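Local coordinates for protein alpha-1,4-endofucoidanase (PDB 6DLH) that hydrolyses alpha-1,4 linkages within fucoidan chains as a retaining endo-acting glycoside hydrolase of family 107, at residues N279-A284 against A326-R332; I433-P438 against G484-E490. The contacts are given in a common frame with arbitrary orientation. Residues are numbered along the deposited sequence.

In the fold
The two contacts belong to different parts of a multidomain chain and lie in series along it: contact 1 closes before contact 2 opens. Contact 1 joins two loops of the catalytic part, one before and one after helix 307-321 in the chain; the first follows strand 266-269 and the second precedes strand 341-342, the outermost strands of the parallel sheet, and three of its residues bind a calcium ion. Contact 2 pairs two turns of the first Ig-like domain after it, with the calcium ion held by Gly528, Asp560, Glu562, Asp564 and Asp609 about 7 Å from the side chain of Gln437. Their centres are 53 Å apart and their nearest atoms about 39 Å, so they do not touch.

Contact 1: residues N279-A284 against A326-R332; sequences NPFTSA and AFRDDTR. With CA (calcium ion), chain E.
This is a loop-to-loop contact in the catalytic part, where 279-284, between strand 266-269 and helix 307-321, packs on 326-332, between that helix and strand 341-342. Both are irregular; CA atoms approach to 7.3 Å at both Phe281-Ala326 and Ser283-Phe327, and 372 Å² is buried. After Pro280 (phi/psi -71/-7), 281-284 runs extended. Asn279 (chi1 t) suits its place because its amide serves both loops: OD1 accepts from Phe281 N at 2.9 Å, an Asx turn, while ND2 donates to Ala326 O at 2.8 Å and Asp329 OD2 at 3.1 Å. The flat, apolar ring of Phe327 (chi1 m) fills the space between the loops, with its CE2 3.5 Å from Ala284 CB, its CZ 3.9 Å from Phe281 CB, and Ala284 N over one face. The methyl CB of Ala326 packs 4.1 Å from Phe281 CD2, short enough for the space beside that ring. Farther along, water links the loops: one molecule lies 2.5 Å from Ser283 OG and donates to Asp330 OD2 at 2.9 Å, and two others connect Ala284 O with NH1 of the long, extended Arg332, whose NH2 bonds to Ala241 O. While the Phe327 ring packs into 279-284, the loop after helix 307-321 binds calcium through two backbone carbonyls, Phe327 O at 2.4 Å and Arg332 O at 2.3 Å, with Asp330 OD1 (chi1 p) at 2.4 Å and a water at 2.4 Å that also donates to Asp330 O; Asn335 and Asp336, further along the same loop, complete this six-oxygen calcium site.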
loop_
_atom_site.group_PDB
_atom_site.type_symbol
_atom_site.label_atom_id
_atom_site.label_comp_id
_atom_site.label_asym_id
_atom_site.label_seq_id
_atom_site.Cartn_x
_atom_site.Cartn_y
_atom_site.Cartn_z
ATOM N N ASN A 279 -2.201 -33.677 -7.267
ATOM C CA ASN A 279 -1.431 -32.446 -7.280
ATOM C C ASN A 279 -2.250 -31.362 -6.584
ATOM O O ASN A 279 -3.391 -31.097 -6.959
ATOM C CB ASN A 279 -0.955 -32.076 -8.686
ATOM C CG ASN A 279 0.144 -31.035 -8.685
ATOM O OD1 ASN A 279 0.085 -30.049 -7.950
ATOM N ND2 ASN A 279 1.156 -31.246 -9.506
ATOM N N PRO A 280 -1.714 -30.742 -5.508
ATOM C CA PRO A 280 -2.440 -29.688 -4.795
ATOM C C PRO A 280 -2.539 -28.381 -5.580
ATOM O O PRO A 280 -3.217 -27.456 -5.136
ATOM C CB PRO A 280 -1.602 -29.471 -3.526
ATOM C CG PRO A 280 -0.209 -29.893 -3.939
ATOM C CD PRO A 280 -0.415 -31.059 -4.891
ATOM N N PHE A 281 -1.846 -28.309 -6.728
ATOM C CA PHE A 281 -1.890 -27.115 -7.554
ATOM C C PHE A 281 -2.648 -27.403 -8.847
ATOM O O PHE A 281 -2.334 -28.361 -9.553
ATOM C CB PHE A 281 -0.480 -26.595 -7.851
ATOM C CG PHE A 281 0.420 -26.443 -6.648
ATOM C CD1 PHE A 281 0.151 -25.496 -5.670
ATOM C CD2 PHE A 281 1.549 -27.241 -6.502
ATOM C CE1 PHE A 281 0.977 -25.360 -4.565
ATOM C CE2 PHE A 281 2.370 -27.113 -5.391
ATOM C CZ PHE A 281 2.090 -26.160 -4.430
ATOM N N THR A 282 -3.659 -26.572 -9.131
ATOM C CA THR A 282 -4.262 -26.502 -10.454
ATOM C C THR A 282 -3.152 -26.355 -11.500
ATOM O O THR A 282 -2.183 -25.626 -11.291
ATOM C CB THR A 282 -5.305 -25.376 -10.507
ATOM O OG1 THR A 282 -6.394 -25.779 -9.678
ATOM C CG2 THR A 282 -5.828 -25.102 -11.901
ATOM N N SER A 283 -3.292 -27.085 -12.612
ATOM C CA SER A 283 -2.257 -27.192 -13.629
ATOM C C SER A 283 -1.873 -25.821 -14.191
ATOM O O SER A 283 -2.703 -24.920 -14.294
ATOM C CB SER A 283 -2.694 -28.123 -14.728
ATOM O OG SER A 283 -1.562 -28.617 -15.425
ATOM N N ALA A 284 -0.599 -25.684 -14.561
ATOM C CA ALA A 284 -0.078 -24.452 -15.128
ATOM C C ALA A 284 -0.756 -24.149 -16.466
ATOM O O ALA A 284 -0.919 -25.037 -17.305
ATOM C CB ALA A 284 1.416 -24.579 -15.302
ATOM N N ALA A 326 6.454 -27.852 -9.617
ATOM C CA ALA A 326 5.048 -28.156 -9.400
ATOM C C ALA A 326 4.545 -29.283 -10.302
ATOM O O ALA A 326 3.671 -30.044 -9.894
ATOM C CB ALA A 326 4.216 -26.911 -9.574
ATOM N N PHE A 327 5.061 -29.372 -11.537
ATOM C CA PHE A 327 4.352 -30.159 -12.535
ATOM C C PHE A 327 5.267 -31.149 -13.252
ATOM O O PHE A 327 5.110 -31.365 -14.448
ATOM C CB PHE A 327 3.594 -29.237 -13.494
ATOM C CG PHE A 327 2.620 -28.323 -12.802
ATOM C CD1 PHE A 327 1.524 -28.843 -12.118
ATOM C CD2 PHE A 327 2.809 -26.948 -12.799
ATOM C CE1 PHE A 327 0.629 -28.007 -11.465
ATOM C CE2 PHE A 327 1.914 -26.113 -12.144
ATOM C CZ PHE A 327 0.824 -26.644 -11.483
ATOM N N ARG A 328 6.173 -31.796 -12.512
ATOM C CA ARG A 328 7.042 -32.790 -13.125
ATOM C C ARG A 328 6.372 -34.165 -13.091
ATOM O O ARG A 328 7.047 -35.187 -13.195
ATOM C CB ARG A 328 8.445 -32.773 -12.502
ATOM C CG ARG A 328 9.507 -32.169 -13.409
ATOM C CD ARG A 328 10.249 -30.936 -12.933
ATOM N NE ARG A 328 11.625 -31.263 -12.587
ATOM C CZ ARG A 328 12.688 -30.480 -12.777
ATOM N NH1 ARG A 328 12.570 -29.286 -13.335
ATOM N NH2 ARG A 328 13.879 -30.902 -12.397
ATOM N N ASP A 329 5.034 -34.172 -13.014
ATOM C CA ASP A 329 4.268 -35.369 -12.701
ATOM C C ASP A 329 3.276 -35.703 -13.817
ATOM O O ASP A 329 2.550 -36.684 -13.718
ATOM C CB ASP A 329 3.585 -35.240 -11.330
ATOM C CG ASP A 329 2.509 -34.160 -11.232
ATOM O OD1 ASP A 329 2.469 -33.264 -12.099
ATOM O OD2 ASP A 329 1.709 -34.223 -10.280
ATOM N N ASP A 330 3.235 -34.885 -14.872
ATOM C CA ASP A 330 2.251 -35.065 -15.929
ATOM C C ASP A 330 2.952 -35.416 -17.243
ATOM O O ASP A 330 4.121 -35.804 -17.247
ATOM C CB ASP A 330 1.329 -33.845 -16.036
ATOM C CG ASP A 330 2.036 -32.561 -16.441
ATOM O OD1 ASP A 330 3.257 -32.614 -16.701
ATOM O OD2 ASP A 330 1.360 -31.512 -16.489
ATOM N N THR A 331 2.229 -35.238 -18.358
ATOM C CA THR A 331 2.686 -35.676 -19.669
ATOM C C THR A 331 3.149 -34.491 -20.519
ATOM O O THR A 331 3.596 -34.690 -21.646
ATOM C CB THR A 331 1.619 -36.527 -20.380
ATOM O OG1 THR A 331 0.396 -35.795 -20.454
ATOM C CG2 THR A 331 1.361 -37.853 -19.700
ATOM N N ARG A 332 3.048 -33.266 -19.982
ATOM C CA ARG A 332 3.478 -32.069 -20.694
ATOM C C ARG A 332 4.898 -31.699 -20.264
ATOM O O ARG A 332 5.188 -31.650 -19.075
ATOM C CB ARG A 332 2.500 -30.924 -20.416
ATOM C CG ARG A 332 1.045 -31.244 -20.730
ATOM C CD ARG A 332 0.133 -30.200 -20.115
ATOM N NE ARG A 332 -1.221 -30.185 -20.651
ATOM C CZ ARG A 332 -2.137 -29.259 -20.370
ATOM N NH1 ARG A 332 -1.853 -28.254 -19.555
ATOM N NH2 ARG A 332 -3.343 -29.338 -20.904
HETATM CA CA CA E . 5.381 -31.559 -16.821
HETATM O O HOH W 1 0.131 -27.539 -17.348
HETATM O O HOH W 2 -0.861 -30.891 -14.731
HETATM O O HOH W 3 -3.165 -26.056 -18.096
HETATM O O HOH W 4 6.157 -33.844 -16.481
#

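Contact 2: residues I433-P438 against G484-E490; sequences IYPGQP and GTPPVSE
Two irregular segments, each containing a beta turn, meet through one backbone hydrogen bond and proline packing. Residues 434-437 form a type II turn closed by Gln437 N to Tyr434 O at 2.9 Å, and 487-490 a type I turn closed by Glu490 N to Pro487 O at 3.1 Å. CA atoms come within 4.3 Å at both Gly436-Val488 and Pro438-Thr485, and the one hydrogen bond across runs from Gly436 N to Pro486 O at 3.0 Å. Near Gly484, Pro438 CA makes a CA-H...O contact with Gly484 O at 3.6 Å. Pro435 (phi -52) fits the second position of its turn because its ring holds phi near -60°, the value that position of a type II turn needs. Gly436 follows at phi/psi 92/-14, where a CB would clash with the preceding carbonyl oxygen and crowd Val488 CG2. Pro486, the buried centre, is compact enough to fit beneath the first turn: its CD lies 3.1 Å from Gln437 O, its CG 3.3 Å from Tyr434 O and its CB 4.0 Å from Ile433 CG2. That same Ile433 CG2 meets Glu490 CG at 4.0 Å, so the aliphatic part of the glutamate packs here while its carboxylate bonds to Ser492, Trp469 and Tyr494. Pro435 CG reaches Glu490 O at 3.3 Å. The contact thus lies at a surface edge of the Ig-like domain, joining the lead-in to strand 439-444 with the connection from strand 479-484 to strand 494-502.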
loop_
_atom_site.group_PDB
_atom_site.type_symbol
_atom_site.label_atom_id
_atom_site.label_comp_id
_atom_site.label_asym_id
_atom_site.label_seq_id
_atom_site.Cartn_x
_atom_site.Cartn_y
_atom_site.Cartn_z
ATOM N N ILE A 433 27.326 6.630 -5.295
ATOM C CA ILE A 433 28.581 7.362 -5.403
ATOM C C ILE A 433 28.252 8.844 -5.554
ATOM O O ILE A 433 27.483 9.219 -6.437
ATOM C CB ILE A 433 29.445 6.858 -6.581
ATOM C CG1 ILE A 433 29.867 5.400 -6.401
ATOM C CG2 ILE A 433 30.656 7.764 -6.779
ATOM C CD1 ILE A 433 30.322 4.732 -7.682
ATOM N N TYR A 434 28.836 9.660 -4.672
ATOM C CA TYR A 434 28.734 11.109 -4.727
ATOM C C TYR A 434 30.106 11.687 -5.072
ATOM O O TYR A 434 30.988 11.751 -4.214
ATOM C CB TYR A 434 28.227 11.662 -3.392
ATOM C CG TYR A 434 26.751 11.489 -3.149
ATOM C CD1 TYR A 434 26.220 10.259 -2.787
ATOM C CD2 TYR A 434 25.880 12.561 -3.268
ATOM C CE1 TYR A 434 24.861 10.097 -2.560
ATOM C CE2 TYR A 434 24.520 12.416 -3.046
ATOM C CZ TYR A 434 24.009 11.180 -2.687
ATOM O OH TYR A 434 22.673 11.036 -2.459
ATOM N N PRO A 435 30.342 12.096 -6.342
ATOM C CA PRO A 435 31.641 12.641 -6.752
ATOM C C PRO A 435 32.126 13.772 -5.847
ATOM O O PRO A 435 31.424 14.765 -5.638
ATOM C CB PRO A 435 31.367 13.138 -8.178
ATOM C CG PRO A 435 30.260 12.224 -8.670
ATOM C CD PRO A 435 29.376 12.040 -7.454
ATOM N N GLY A 436 33.321 13.575 -5.276
ATOM C CA GLY A 436 33.947 14.556 -4.405
ATOM C C GLY A 436 33.625 14.336 -2.929
ATOM O O GLY A 436 34.276 14.919 -2.065
ATOM N N GLN A 437 32.624 13.496 -2.640
ATOM C CA GLN A 437 32.160 13.325 -1.269
ATOM C C GLN A 437 32.721 12.039 -0.668
ATOM O O GLN A 437 32.837 11.029 -1.360
ATOM C CB GLN A 437 30.629 13.349 -1.208
ATOM C CG GLN A 437 30.024 14.694 -1.580
ATOM C CD GLN A 437 30.554 15.817 -0.723
ATOM O OE1 GLN A 437 30.485 15.779 0.503
ATOM N NE2 GLN A 437 31.085 16.841 -1.371
ATOM N N PRO A 438 33.063 12.028 0.644
ATOM C CA PRO A 438 33.523 10.808 1.316
ATOM C C PRO A 438 32.459 9.712 1.282
ATOM O O PRO A 438 31.275 9.980 1.495
ATOM C CB PRO A 438 33.789 11.256 2.765
ATOM C CG PRO A 438 33.966 12.760 2.669
ATOM C CD PRO A 438 33.037 13.189 1.552
ATOM N N GLY A 484 36.310 5.512 1.285
ATOM C CA GLY A 484 37.193 6.257 0.407
ATOM C C GLY A 484 36.523 7.565 -0.007
ATOM O O GLY A 484 35.437 7.879 0.478
ATOM N N THR A 485 37.184 8.318 -0.892
ATOM C CA THR A 485 36.573 9.494 -1.487
ATOM C C THR A 485 36.710 9.411 -3.001
ATOM O O THR A 485 37.822 9.454 -3.523
ATOM C CB THR A 485 37.167 10.791 -0.924
ATOM O OG1 THR A 485 36.943 10.790 0.485
ATOM C CG2 THR A 485 36.550 12.034 -1.531
ATOM N N PRO A 486 35.592 9.275 -3.752
ATOM C CA PRO A 486 35.638 9.376 -5.209
ATOM C C PRO A 486 36.068 10.799 -5.562
ATOM O O PRO A 486 35.664 11.744 -4.884
ATOM C CB PRO A 486 34.182 9.135 -5.641
ATOM C CG PRO A 486 33.365 9.474 -4.408
ATOM C CD PRO A 486 34.231 9.044 -3.242
ATOM N N PRO A 487 36.921 10.993 -6.595
ATOM C CA PRO A 487 37.199 12.330 -7.123
ATOM C C PRO A 487 35.944 12.928 -7.757
ATOM O O PRO A 487 34.994 12.199 -8.045
ATOM C CB PRO A 487 38.280 12.088 -8.190
ATOM C CG PRO A 487 38.118 10.630 -8.574
ATOM C CD PRO A 487 37.676 9.941 -7.298
ATOM N N VAL A 488 35.972 14.251 -7.974
ATOM C CA VAL A 488 34.877 15.011 -8.566
ATOM C C VAL A 488 34.604 14.498 -9.982
ATOM O O VAL A 488 33.480 14.585 -10.471
ATOM C CB VAL A 488 35.170 16.528 -8.560
ATOM C CG1 VAL A 488 33.997 17.346 -9.079
ATOM C CG2 VAL A 488 35.605 17.035 -7.190
ATOM N N SER A 489 35.643 13.943 -10.618
ATOM C CA SER A 489 35.597 13.510 -12.008
ATOM C C SER A 489 35.067 12.080 -12.148
ATOM O O SER A 489 34.947 11.581 -13.267
ATOM C CB SER A 489 36.954 13.654 -12.659
ATOM O OG SER A 489 37.975 13.093 -11.840
ATOM N N GLU A 490 34.759 11.426 -11.014
ATOM C CA GLU A 490 34.217 10.071 -11.011
ATOM C C GLU A 490 32.809 10.087 -11.604
ATOM O O GLU A 490 31.949 10.844 -11.158
ATOM C CB GLU A 490 34.260 9.454 -9.606
ATOM C CG GLU A 490 33.517 8.130 -9.482
ATOM C CD GLU A 490 34.222 6.922 -10.075
ATOM O OE1 GLU A 490 35.061 6.317 -9.369
ATOM O OE2 GLU A 490 33.929 6.586 -11.238
#